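Local coordinates for 3-oxoacyl-[acyl-carrier protein] synthase (Thermus thermophilus, PDB 1UB7) that probably catalyses the first condensation of fatty acid synthesis, joining the acetyl group of acetyl-CoA to two carbons of malonyl-ACP, at residues Ala233-Pro237 and Glu238-Leu242; Leu262-Arg266 and Val267-Val271; Gly67-Glu70 and Gly71-Ala74; Glu138-Ser141 and Lys142-Asp145. All coordinates share one frame; numbering follows the deposited sequence.

In the fold
All four contacts are local turns between regular elements of a thiolase-like fold. Contacts 1 and 2 belong to the C-terminal half and touch each other, Arg266 lying against Pro237, Ile240 and Leu242; both adjoin strand 242-245, contact 1 leading into it and contact 2 running beside it. Contact 3, about 21 Å from either at nearest atoms, feeds strand 72-78 of the other sheet, and contact 4 follows strand 131-138 of that same sheet. Contacts 1 and 3 are at the surface, the first rich in carboxylates, the second mostly backbone. Contact 2 is partly buried beneath a tryptophan, and contact 4 is buried near the predicted active site and the second subunit.

Contact 1: Ala233-Pro237 and Glu238-Leu242; sequences AGLTP and EDIRL
Asp239 sets its CG beside its own backbone N (chi1 -76°), bringing the carboxylate back to Thr236, while Thr236 holds OG1 between its backbone N and carbonyl carbon (chi1 76°), facing Glu238. OD2 of Asp239 takes the N-H of Thr236 on its anti lone pair, a bent bond of 135° with Thr236 N 3.0 Å from Asp239 OD2. The hydroxyl OG1 of Thr236 donates to Glu238 OE1 at 3.2 Å, arriving from above the carboxylate plane. A bend about the CB-CG bond folds Glu238 alongside Pro237, where its OE2 lies 3.4 Å from Pro237 CB. Two backbone bonds close the 3-10 turn: Asp239 N to Thr236 O at 2.6 Å and Ile240 N to Pro237 O at 2.9 Å. On the inner side, CD2 of Leu235 rests 3.9 Å from Asp239 CG, and its CD1 meets Ile240 CD1 at 4.1 Å, the two chains crossing at about a right angle. Leu235 and Ile240 carry this apolar side onto Ile230 of helix 211-233 and His300 of strand 300-307. With an alanine in place of Asp239, the Thr236 N-H would probably be left without its carboxylate mate and Leu235 CD2 without part of its cover. Two acids thus take both donors of one threonine, its N-H and its hydroxyl, and probably hold it fixed at the start of the 3-10 turn.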
ATOM      1  N   ALA A 233      -5.586  25.224   2.207  1.00 52.38           N
ATOM      2  CA  ALA A 233      -4.224  25.714   2.416  1.00 53.29           C
ATOM      3  C   ALA A 233      -4.149  27.163   2.921  1.00 55.35           C
ATOM      4  O   ALA A 233      -3.099  27.610   3.381  1.00 56.63           O
ATOM      5  CB  ALA A 233      -3.423  25.579   1.115  1.00 56.87           C
ATOM      6  N   GLY A 234      -5.253  27.899   2.829  1.00 56.51           N
ATOM      7  CA  GLY A 234      -5.248  29.284   3.277  1.00 56.36           C
ATOM      8  C   GLY A 234      -4.731  30.241   2.207  1.00 58.63           C
ATOM      9  O   GLY A 234      -4.085  31.247   2.515  1.00 56.06           O
ATOM     10  N   LEU A 235      -5.025  29.929   0.947  1.00 55.42           N
ATOM     11  CA  LEU A 235      -4.588  30.741  -0.177  1.00 50.53           C
ATOM     12  C   LEU A 235      -5.729  30.840  -1.180  1.00 54.21           C
ATOM     13  O   LEU A 235      -6.866  30.466  -0.888  1.00 54.04           O
ATOM     14  CB  LEU A 235      -3.384  30.085  -0.867  1.00 48.57           C
ATOM     15  CG  LEU A 235      -2.121  29.741  -0.070  1.00 48.29           C
ATOM     16  CD1 LEU A 235      -1.206  28.886  -0.932  1.00 49.61           C
ATOM     17  CD2 LEU A 235      -1.404  31.001   0.364  1.00 42.14           C
ATOM     18  N   THR A 236      -5.409  31.338  -2.370  1.00 54.19           N
ATOM     19  CA  THR A 236      -6.377  31.477  -3.447  1.00 53.77           C
ATOM     20  C   THR A 236      -5.592  31.130  -4.693  1.00 52.70           C
ATOM     21  O   THR A 236      -4.365  31.178  -4.676  1.00 49.71           O
ATOM     22  CB  THR A 236      -6.884  32.928  -3.588  1.00 57.77           C
ATOM     23  OG1 THR A 236      -5.879  33.726  -4.228  1.00 63.95           O
ATOM     24  CG2 THR A 236      -7.185  33.526  -2.216  1.00 57.73           C
ATOM     25  N   PRO A 237      -6.284  30.793  -5.792  1.00 53.18           N
ATOM     26  CA  PRO A 237      -5.614  30.439  -7.051  1.00 56.03           C
ATOM     27  C   PRO A 237      -4.472  31.394  -7.423  1.00 60.10           C
ATOM     28  O   PRO A 237      -3.421  30.982  -7.915  1.00 61.35           O
ATOM     29  CB  PRO A 237      -6.755  30.473  -8.064  1.00 50.02           C
ATOM     30  CG  PRO A 237      -7.928  30.010  -7.244  1.00 49.23           C
ATOM     31  CD  PRO A 237      -7.749  30.781  -5.951  1.00 46.20           C
ATOM     32  N   GLU A 238      -4.688  32.678  -7.168  1.00 68.04           N
ATOM     33  CA  GLU A 238      -3.706  33.705  -7.483  1.00 72.14           C
ATOM     34  C   GLU A 238      -2.426  33.554  -6.676  1.00 69.10           C
ATOM     35  O   GLU A 238      -1.414  34.173  -6.994  1.00 70.98           O
ATOM     36  CB  GLU A 238      -4.309  35.094  -7.251  1.00 77.71           C
ATOM     37  CG  GLU A 238      -5.463  35.414  -8.184  1.00 89.83           C
ATOM     38  CD  GLU A 238      -6.548  34.347  -8.154  1.00 99.23           C
ATOM     39  OE1 GLU A 238      -7.189  34.173  -7.094  1.00 98.73           O
ATOM     40  OE2 GLU A 238      -6.749  33.677  -9.194  1.00105.80           O
ATOM     41  N   ASP A 239      -2.472  32.745  -5.626  1.00 64.35           N
ATOM     42  CA  ASP A 239      -1.292  32.522  -4.804  1.00 60.69           C
ATOM     43  C   ASP A 239      -0.461  31.357  -5.347  1.00 60.42           C
ATOM     44  O   ASP A 239       0.698  31.172  -4.950  1.00 60.11           O
ATOM     45  CB  ASP A 239      -1.691  32.222  -3.361  1.00 63.64           C
ATOM     46  CG  ASP A 239      -2.119  33.458  -2.605  1.00 61.76           C
ATOM     47  OD1 ASP A 239      -1.296  34.387  -2.475  1.00 55.82           O
ATOM     48  OD2 ASP A 239      -3.275  33.493  -2.137  1.00 64.26           O
ATOM     49  N   ILE A 240      -1.047  30.587  -6.265  1.00 54.86           N
ATOM     50  CA  ILE A 240      -0.372  29.426  -6.835  1.00 50.72           C
ATOM     51  C   ILE A 240       0.538  29.735  -8.017  1.00 51.19           C
ATOM     52  O   ILE A 240       0.070  30.161  -9.073  1.00 58.21           O
ATOM     53  CB  ILE A 240      -1.400  28.342  -7.271  1.00 48.82           C
ATOM     54  CG1 ILE A 240      -2.360  28.021  -6.118  1.00 48.79           C
ATOM     55  CG2 ILE A 240      -0.673  27.067  -7.665  1.00 44.10           C
ATOM     56  CD1 ILE A 240      -1.661  27.583  -4.817  1.00 45.37           C
ATOM     57  N   ARG A 241       1.839  29.504  -7.828  1.00 51.64           N
ATOM     58  CA  ARG A 241       2.867  29.718  -8.856  1.00 51.46           C
ATOM     59  C   ARG A 241       2.751  28.721 -10.020  1.00 51.10           C
ATOM     60  O   ARG A 241       2.912  29.090 -11.184  1.00 56.42           O
ATOM     61  CB  ARG A 241       4.264  29.614  -8.217  1.00 53.75           C
ATOM     62  CG  ARG A 241       5.449  29.570  -9.191  1.00 53.98           C
ATOM     63  CD  ARG A 241       5.524  30.803 -10.078  1.00 56.07           C
ATOM     64  NE  ARG A 241       5.532  32.042  -9.301  1.00 59.15           N
ATOM     65  CZ  ARG A 241       5.686  33.256  -9.825  1.00 57.30           C
ATOM     66  NH1 ARG A 241       5.850  33.403 -11.136  1.00 51.47           N
ATOM     67  NH2 ARG A 241       5.665  34.328  -9.038  1.00 51.53           N
ATOM     68  N   LEU A 242       2.475  27.459  -9.714  1.00 47.30           N
ATOM     69  CA  LEU A 242       2.340  26.463 -10.769  1.00 47.38           C
ATOM     70  C   LEU A 242       1.441  25.308 -10.339  1.00 46.52           C
ATOM     71  O   LEU A 242       1.545  24.806  -9.215  1.00 46.73           O
ATOM     72  CB  LEU A 242       3.716  25.930 -11.171  1.00 41.79           C
ATOM     73  CG  LEU A 242       3.808  24.866 -12.272  1.00 42.57           C
ATOM     74  CD1 LEU A 242       3.509  25.481 -13.628  1.00 44.27           C
ATOM     75  CD2 LEU A 242       5.206  24.266 -12.275  1.00 38.89           C
TER

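Contact 2: Leu262-Arg266 and Val267-Val271; sequences LPWER and VAVNV
Trp264 reaches forward with the six-membered side of its indole, and its CZ3 lies 3.5 Å from CG2 of Val269. CG1 of Val267 sits 4.1 Å from the same Trp264 CZ3, both methyls meeting the ring obliquely. Val267 is able to serve two partners because its first torsion (chi1 169°) sends CG1 to the indole and leaves CG2 for Leu262, whose CD1 is 4.4 Å from Val267 CG2. The other methyl of Leu262, CD2, lies 3.2 Å above the guanidinium plane of Arg266, offset toward its rim. With an alanine in place of Val267, the indole would probably lose one of its two valine contacts and Leu262 CD1 would face a gap. The backbone beneath is a short 3-10 turn, in which Arg266 N bonds to Pro263 O at 2.9 Å and Val267 N reaches Trp264 O in a weak bond of 3.3 Å. Farther out, Arg257 of helix 250-258 makes a cation-pi contact with Trp264 and donates to Leu262 O, tying ring and loop to one helix. Arg294 donates to Glu265 O, while Gln247 uses its amide on Ala268 O and on the N-H groups of Asn270 and Val271. Arg266 and Ala268 also share backbone bonds with Phe243 of strand 242-245. The loop therefore joins helix 250-258 to helix 271-274 in the C-terminal half of the thiolase-like fold, where Ala268 lies about 10 Å, side chain to side chain, from the predicted active-site His246.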
ATOM      1  N   LEU A 262      -6.918  29.914 -15.762  1.00 73.86           N
ATOM      2  CA  LEU A 262      -5.467  29.801 -15.760  1.00 70.55           C
ATOM      3  C   LEU A 262      -4.783  29.783 -17.117  1.00 67.22           C
ATOM      4  O   LEU A 262      -5.293  29.214 -18.086  1.00 62.38           O
ATOM      5  CB  LEU A 262      -5.044  28.541 -14.998  1.00 68.38           C
ATOM      6  CG  LEU A 262      -5.156  28.517 -13.473  1.00 69.76           C
ATOM      7  CD1 LEU A 262      -4.843  27.110 -12.979  1.00 68.77           C
ATOM      8  CD2 LEU A 262      -4.191  29.538 -12.856  1.00 66.21           C
ATOM      9  N   PRO A 263      -3.612  30.434 -17.198  1.00 68.29           N
ATOM     10  CA  PRO A 263      -2.785  30.523 -18.407  1.00 70.19           C
ATOM     11  C   PRO A 263      -1.856  29.306 -18.423  1.00 71.00           C
ATOM     12  O   PRO A 263      -1.389  28.874 -17.365  1.00 73.40           O
ATOM     13  CB  PRO A 263      -2.029  31.837 -18.209  1.00 67.83           C
ATOM     14  CG  PRO A 263      -1.849  31.897 -16.726  1.00 67.70           C
ATOM     15  CD  PRO A 263      -3.191  31.436 -16.197  1.00 65.81           C
ATOM     16  N   TRP A 264      -1.595  28.748 -19.605  1.00 71.76           N
ATOM     17  CA  TRP A 264      -0.741  27.566 -19.713  1.00 70.90           C
ATOM     18  C   TRP A 264       0.617  27.675 -19.024  1.00 72.47           C
ATOM     19  O   TRP A 264       1.267  26.664 -18.757  1.00 72.76           O
ATOM     20  CB  TRP A 264      -0.535  27.197 -21.177  1.00 66.65           C
ATOM     21  CG  TRP A 264      -1.678  26.442 -21.750  1.00 69.25           C
ATOM     22  CD1 TRP A 264      -2.609  26.903 -22.629  1.00 67.66           C
ATOM     23  CD2 TRP A 264      -2.019  25.076 -21.484  1.00 74.46           C
ATOM     24  NE1 TRP A 264      -3.510  25.910 -22.936  1.00 67.09           N
ATOM     25  CE2 TRP A 264      -3.172  24.776 -22.245  1.00 71.55           C
ATOM     26  CE3 TRP A 264      -1.461  24.073 -20.675  1.00 71.41           C
ATOM     27  CZ2 TRP A 264      -3.779  23.516 -22.225  1.00 70.59           C
ATOM     28  CZ3 TRP A 264      -2.067  22.819 -20.655  1.00 65.35           C
ATOM     29  CH2 TRP A 264      -3.214  22.553 -21.427  1.00 67.92           C
ATOM     30  N   GLU A 265       1.035  28.903 -18.739  1.00 73.92           N
ATOM     31  CA  GLU A 265       2.313  29.175 -18.085  1.00 73.92           C
ATOM     32  C   GLU A 265       2.326  28.745 -16.613  1.00 70.99           C
ATOM     33  O   GLU A 265       3.388  28.515 -16.031  1.00 67.48           O
ATOM     34  CB  GLU A 265       2.603  30.668 -18.174  1.00 76.17           C
ATOM     35  CG  GLU A 265       1.442  31.493 -17.663  1.00 85.70           C
ATOM     36  CD  GLU A 265       1.691  32.978 -17.725  1.00 89.61           C
ATOM     37  OE1 GLU A 265       2.648  33.453 -17.077  1.00 96.14           O
ATOM     38  OE2 GLU A 265       0.920  33.669 -18.421  1.00 89.50           O
ATOM     39  N   ARG A 266       1.142  28.654 -16.015  1.00 68.57           N
ATOM     40  CA  ARG A 266       1.010  28.259 -14.617  1.00 68.42           C
ATOM     41  C   ARG A 266       0.509  26.824 -14.497  1.00 65.79           C
ATOM     42  O   ARG A 266      -0.058  26.438 -13.481  1.00 66.66           O
ATOM     43  CB  ARG A 266       0.056  29.212 -13.893  1.00 70.81           C
ATOM     44  CG  ARG A 266       0.660  30.578 -13.608  1.00 71.39           C
ATOM     45  CD  ARG A 266      -0.410  31.590 -13.240  1.00 78.80           C
ATOM     46  NE  ARG A 266      -1.189  31.191 -12.070  1.00 82.53           N
ATOM     47  CZ  ARG A 266      -2.194  31.901 -11.567  1.00 82.18           C
ATOM     48  NH1 ARG A 266      -2.542  33.047 -12.138  1.00 82.36           N
ATOM     49  NH2 ARG A 266      -2.844  31.473 -10.490  1.00 81.67           N
ATOM     50  N   VAL A 267       0.727  26.046 -15.551  1.00 60.19           N
ATOM     51  CA  VAL A 267       0.329  24.649 -15.596  1.00 55.89           C
ATOM     52  C   VAL A 267       1.455  23.820 -16.198  1.00 58.79           C
ATOM     53  O   VAL A 267       1.979  24.161 -17.261  1.00 58.51           O
ATOM     54  CB  VAL A 267      -0.912  24.449 -16.459  1.00 55.84           C
ATOM     55  CG1 VAL A 267      -1.133  22.961 -16.711  1.00 52.86           C
ATOM     56  CG2 VAL A 267      -2.119  25.066 -15.762  1.00 60.09           C
ATOM     57  N   ALA A 268       1.806  22.727 -15.521  1.00 54.27           N
ATOM     58  CA  ALA A 268       2.877  21.842 -15.968  1.00 49.28           C
ATOM     59  C   ALA A 268       2.391  20.771 -16.933  1.00 42.55           C
ATOM     60  O   ALA A 268       1.394  20.108 -16.686  1.00 46.82           O
ATOM     61  CB  ALA A 268       3.536  21.187 -14.766  1.00 50.69           C
ATOM     62  N   VAL A 269       3.111  20.592 -18.032  1.00 43.89           N
ATOM     63  CA  VAL A 269       2.731  19.580 -19.019  1.00 47.54           C
ATOM     64  C   VAL A 269       3.929  18.808 -19.542  1.00 45.13           C
ATOM     65  O   VAL A 269       5.019  19.354 -19.689  1.00 54.89           O
ATOM     66  CB  VAL A 269       2.024  20.206 -20.262  1.00 46.19           C
ATOM     67  CG1 VAL A 269       1.420  19.102 -21.126  1.00 40.83           C
ATOM     68  CG2 VAL A 269       0.944  21.196 -19.826  1.00 45.12           C
ATOM     69  N   ASN A 270       3.718  17.529 -19.814  1.00 42.10           N
ATOM     70  CA  ASN A 270       4.758  16.688 -20.370  1.00 43.44           C
ATOM     71  C   ASN A 270       4.120  15.404 -20.875  1.00 41.89           C
ATOM     72  O   ASN A 270       4.799  14.529 -21.401  1.00 42.05           O
ATOM     73  CB  ASN A 270       5.890  16.428 -19.340  1.00 49.77           C
ATOM     74  CG  ASN A 270       5.489  15.496 -18.185  1.00 55.93           C
ATOM     75  OD1 ASN A 270       5.980  15.658 -17.065  1.00 60.01           O
ATOM     76  ND2 ASN A 270       4.638  14.506 -18.457  1.00 56.52           N
ATOM     77  N   VAL A 271       2.796  15.313 -20.727  1.00 44.58           N
ATOM     78  CA  VAL A 271       2.054  14.136 -21.182  1.00 48.51           C
ATOM     79  C   VAL A 271       2.306  13.919 -22.668  1.00 52.04           C
ATOM     80  O   VAL A 271       2.120  12.818 -23.188  1.00 58.23           O
ATOM     81  CB  VAL A 271       0.516  14.279 -20.947  1.00 45.70           C
ATOM     82  CG1 VAL A 271      -0.048  15.472 -21.710  1.00 50.88           C
ATOM     83  CG2 VAL A 271      -0.188  13.023 -21.398  1.00 43.51           C
TER

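Contact 3: Gly67-Glu70 and Gly71-Ala74; sequences GALE and GVDA
Leu69 and Val72 meet across a pair of overlapping beta turns at the surface, where the loop after helix 50-64 enters strand 72-78. The first turn is type I, from Gly67 to Glu70, and is closed by Glu70 N on Gly67 O at 3.2 Å. The second is type II, from Leu69 to Val72, with Val72 N bonded to Leu69 O at 3.1 Å. That bond is fairly straight at 157°, although the donor stands well above the carbonyl plane. Gly71 takes the third position of the type II turn with a positive phi of 91°; a CB there would run into Glu70 O, which accounts for the glycine. The side chains give the turn an inner and an outer side. Val72 presses CB to within 3.2 Å of Leu69 O, and its CG2 lies 3.5 Å from the same Leu69 O, packing over the bonded carbonyl. At longer range CD2 of Leu69 approaches Val72 CG2 at 4.4 Å. This double turn delivers the chain into an interior strand of the five-stranded mixed sheet, parallel to neighbours 102-107 and 131-138, as expected of the layered thiolase-like fold. Leu69 packs back on Val58 and Leu62 of helix 50-64, and both Leu69 and Val72 touch Leu99. On the outer side Glu70 is extended, its CG anti to the backbone N (chi1 -176°), which lays CG 3.6 Å from Gly71 N and points the carboxylate away from the strand. Glu70 O accepts a bond from Lys131 NZ, and Asp73 OD2 takes the N-H of Gln130, just before strand 131-138.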
ATOM      1  N   GLY A  67      23.763  12.635  -0.596  1.00 39.02           N
ATOM      2  CA  GLY A  67      23.531  12.381   0.817  1.00 41.57           C
ATOM      3  C   GLY A  67      22.101  12.553   1.293  1.00 40.46           C
ATOM      4  O   GLY A  67      21.843  12.575   2.501  1.00 42.15           O
ATOM      5  N   ALA A  68      21.166  12.657   0.354  1.00 35.34           N
ATOM      6  CA  ALA A  68      19.761  12.865   0.698  1.00 36.87           C
ATOM      7  C   ALA A  68      19.064  11.721   1.440  1.00 33.86           C
ATOM      8  O   ALA A  68      18.105  11.965   2.173  1.00 35.09           O
ATOM      9  CB  ALA A  68      18.965  13.230  -0.558  1.00 31.65           C
ATOM     10  N   LEU A  69      19.527  10.484   1.269  1.00 34.88           N
ATOM     11  CA  LEU A  69      18.865   9.366   1.935  1.00 29.82           C
ATOM     12  C   LEU A  69      19.278   9.240   3.384  1.00 38.86           C
ATOM     13  O   LEU A  69      18.810   8.361   4.108  1.00 41.18           O
ATOM     14  CB  LEU A  69      19.132   8.062   1.205  1.00 19.84           C
ATOM     15  CG  LEU A  69      18.651   8.000  -0.245  1.00 28.28           C
ATOM     16  CD1 LEU A  69      18.775   6.574  -0.753  1.00 27.47           C
ATOM     17  CD2 LEU A  69      17.220   8.465  -0.332  1.00 28.12           C
ATOM     18  N   GLU A  70      20.152  10.137   3.809  1.00 43.26           N
ATOM     19  CA  GLU A  70      20.612  10.131   5.180  1.00 45.38           C
ATOM     20  C   GLU A  70      19.438  10.532   6.062  1.00 39.86           C
ATOM     21  O   GLU A  70      18.817  11.577   5.844  1.00 39.87           O
ATOM     22  CB  GLU A  70      21.756  11.128   5.342  1.00 41.17           C
ATOM     23  CG  GLU A  70      22.374  11.136   6.718  1.00 49.22           C
ATOM     24  CD  GLU A  70      23.458  12.183   6.840  1.00 60.32           C
ATOM     25  OE1 GLU A  70      24.044  12.543   5.786  1.00 64.40           O
ATOM     26  OE2 GLU A  70      23.724  12.631   7.983  1.00 54.65           O
ATOM     27  N   GLY A  71      19.128   9.696   7.046  1.00 40.12           N
ATOM     28  CA  GLY A  71      18.036  10.002   7.951  1.00 33.98           C
ATOM     29  C   GLY A  71      16.698   9.451   7.498  1.00 43.26           C
ATOM     30  O   GLY A  71      15.682   9.632   8.180  1.00 42.09           O
ATOM     31  N   VAL A  72      16.690   8.778   6.351  1.00 34.23           N
ATOM     32  CA  VAL A  72      15.464   8.207   5.827  1.00 35.37           C
ATOM     33  C   VAL A  72      15.107   6.907   6.556  1.00 38.23           C
ATOM     34  O   VAL A  72      15.847   5.926   6.481  1.00 37.72           O
ATOM     35  CB  VAL A  72      15.600   7.957   4.307  1.00 35.73           C
ATOM     36  CG1 VAL A  72      14.563   6.926   3.830  1.00 32.14           C
ATOM     37  CG2 VAL A  72      15.423   9.274   3.573  1.00 27.34           C
ATOM     38  N   ASP A  73      13.967   6.903   7.252  1.00 36.74           N
ATOM     39  CA  ASP A  73      13.540   5.716   7.986  1.00 37.58           C
ATOM     40  C   ASP A  73      12.401   4.978   7.318  1.00 35.04           C
ATOM     41  O   ASP A  73      11.915   3.992   7.865  1.00 30.11           O
ATOM     42  CB  ASP A  73      13.061   6.064   9.393  1.00 40.82           C
ATOM     43  CG  ASP A  73      14.003   6.969  10.126  1.00 40.42           C
ATOM     44  OD1 ASP A  73      15.232   6.729  10.070  1.00 54.08           O
ATOM     45  OD2 ASP A  73      13.503   7.914  10.769  1.00 41.67           O
ATOM     46  N   ALA A  74      11.958   5.435   6.152  1.00 31.04           N
ATOM     47  CA  ALA A  74      10.841   4.753   5.517  1.00 34.04           C
ATOM     48  C   ALA A  74      10.782   4.916   4.022  1.00 33.64           C
ATOM     49  O   ALA A  74      11.021   6.000   3.485  1.00 31.03           O
ATOM     50  CB  ALA A  74       9.504   5.224   6.133  1.00 25.06           C
TER

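Contact 4: Glu138-Ser141 and Lys142-Asp145; sequences EALS and KIID
Lys142 begins by folding over Ala139: its CB lies 3.4 Å from Ala139 O, and CG comes closer, 3.2 Å from that same Ala139 O. Lys142 CG also rests 3.6 Å from Ala139 CB. A sharp bend about the CB-CG bond (chi2 -74°) then turns the chain toward Ser141, and both CD and CE of Lys142 pass 4.1 Å from Ser141 OG. At the tip, NZ is held mainly by Glu48 O, while Tyr49 gives the ammonium a cation-pi partner. A water accepts weakly from Lys142 NZ at 3.3 Å and donates to Ser141 OG at 2.8 Å; OG is bonded in turn to Asp157 OD2. Behind the lysine, Leu140 O takes Ile143 N in a straight bond (165°) and Ile144 N in a weak one, and Leu140 CD2 meets Ile143 CD1 at 4.0 Å. Val193 and Phe86 of the second subunit pack on Lys142 and Ile143 respectively. The side chain of Leu140, about 5 Å from that of the predicted active-site Asn276, packs on Phe155. This 3-10 turn leaves strand 131-138, is covered at Ala139 by Thr50 and Leu53 of helix 50-64, and leads on toward helix 149-152.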
ATOM      1  N   GLU A 138       5.760   3.219 -12.130  1.00 43.40           N
ATOM      2  CA  GLU A 138       4.863   2.365 -12.926  1.00 41.43           C
ATOM      3  C   GLU A 138       5.454   1.798 -14.205  1.00 37.81           C
ATOM      4  O   GLU A 138       6.065   2.519 -14.980  1.00 44.18           O
ATOM      5  CB  GLU A 138       3.614   3.150 -13.326  1.00 39.29           C
ATOM      6  CG  GLU A 138       2.685   3.477 -12.187  1.00 52.08           C
ATOM      7  CD  GLU A 138       1.719   2.355 -11.890  1.00 50.49           C
ATOM      8  OE1 GLU A 138       2.140   1.179 -11.881  1.00 52.59           O
ATOM      9  OE2 GLU A 138       0.532   2.655 -11.654  1.00 60.30           O
ATOM     10  N   ALA A 139       5.247   0.506 -14.431  1.00 40.01           N
ATOM     11  CA  ALA A 139       5.705  -0.145 -15.657  1.00 39.83           C
ATOM     12  C   ALA A 139       4.424  -0.649 -16.325  1.00 39.56           C
ATOM     13  O   ALA A 139       4.179  -1.847 -16.401  1.00 37.74           O
ATOM     14  CB  ALA A 139       6.626  -1.315 -15.336  1.00 45.04           C
ATOM     15  N   LEU A 140       3.600   0.277 -16.795  1.00 39.65           N
ATOM     16  CA  LEU A 140       2.337  -0.091 -17.415  1.00 47.69           C
ATOM     17  C   LEU A 140       2.504  -0.928 -18.665  1.00 48.39           C
ATOM     18  O   LEU A 140       1.642  -1.740 -18.989  1.00 50.24           O
ATOM     19  CB  LEU A 140       1.527   1.165 -17.713  1.00 42.86           C
ATOM     20  CG  LEU A 140       1.112   1.816 -16.390  1.00 56.22           C
ATOM     21  CD1 LEU A 140       0.703   3.274 -16.598  1.00 51.17           C
ATOM     22  CD2 LEU A 140      -0.007   0.975 -15.765  1.00 38.84           C
ATOM     23  N   SER A 141       3.626  -0.753 -19.350  1.00 48.11           N
ATOM     24  CA  SER A 141       3.879  -1.510 -20.567  1.00 49.13           C
ATOM     25  C   SER A 141       3.933  -3.003 -20.299  1.00 44.75           C
ATOM     26  O   SER A 141       4.115  -3.790 -21.217  1.00 56.69           O
ATOM     27  CB  SER A 141       5.195  -1.064 -21.206  1.00 43.67           C
ATOM     28  OG  SER A 141       6.300  -1.438 -20.415  1.00 41.26           O
ATOM     29  N   LYS A 142       3.761  -3.399 -19.047  1.00 44.37           N
ATOM     30  CA  LYS A 142       3.828  -4.819 -18.712  1.00 49.15           C
ATOM     31  C   LYS A 142       2.458  -5.459 -18.525  1.00 47.26           C
ATOM     32  O   LYS A 142       2.354  -6.682 -18.469  1.00 49.12           O
ATOM     33  CB  LYS A 142       4.649  -5.023 -17.434  1.00 47.68           C
ATOM     34  CG  LYS A 142       5.960  -4.254 -17.392  1.00 50.61           C
ATOM     35  CD  LYS A 142       7.026  -4.842 -18.284  1.00 49.18           C
ATOM     36  CE  LYS A 142       8.339  -4.087 -18.106  1.00 49.56           C
ATOM     37  NZ  LYS A 142       9.490  -4.770 -18.761  1.00 52.89           N
ATOM     38  N   ILE A 143       1.417  -4.635 -18.407  1.00 46.78           N
ATOM     39  CA  ILE A 143       0.048  -5.129 -18.219  1.00 49.36           C
ATOM     40  C   ILE A 143      -0.891  -4.529 -19.258  1.00 51.63           C
ATOM     41  O   ILE A 143      -2.103  -4.734 -19.222  1.00 51.56           O
ATOM     42  CB  ILE A 143      -0.510  -4.765 -16.812  1.00 45.50           C
ATOM     43  CG1 ILE A 143      -0.427  -3.250 -16.599  1.00 44.48           C
ATOM     44  CG2 ILE A 143       0.265  -5.497 -15.731  1.00 46.87           C
ATOM     45  CD1 ILE A 143      -1.480  -2.690 -15.658  1.00 47.14           C
ATOM     46  N   ILE A 144      -0.318  -3.772 -20.180  1.00 59.63           N
ATOM     47  CA  ILE A 144      -1.092  -3.123 -21.218  1.00 62.10           C
ATOM     48  C   ILE A 144      -1.290  -4.061 -22.407  1.00 66.75           C
ATOM     49  O   ILE A 144      -0.367  -4.783 -22.794  1.00 65.11           O
ATOM     50  CB  ILE A 144      -0.369  -1.850 -21.689  1.00 60.73           C
ATOM     51  CG1 ILE A 144      -1.244  -1.076 -22.669  1.00 66.09           C
ATOM     52  CG2 ILE A 144       0.951  -2.216 -22.345  1.00 63.31           C
ATOM     53  CD1 ILE A 144      -0.578   0.169 -23.202  1.00 74.16           C
ATOM     54  N   ASP A 145      -2.500  -4.072 -22.962  1.00 70.98           N
ATOM     55  CA  ASP A 145      -2.777  -4.895 -24.134  1.00 79.07           C
ATOM     56  C   ASP A 145      -2.319  -4.087 -25.334  1.00 79.95           C
ATOM     57  O   ASP A 145      -3.024  -3.181 -25.787  1.00 77.31           O
ATOM     58  CB  ASP A 145      -4.268  -5.194 -24.278  1.00 84.02           C
ATOM     59  CG  ASP A 145      -4.600  -5.850 -25.613  1.00 86.07           C
ATOM     60  OD1 ASP A 145      -4.007  -6.906 -25.926  1.00 84.41           O
ATOM     61  OD2 ASP A 145      -5.448  -5.306 -26.350  1.00 89.11           O
TER
HETATM   62  O   HOH W   1       8.567  -2.787 -21.260  1.00 45.93           O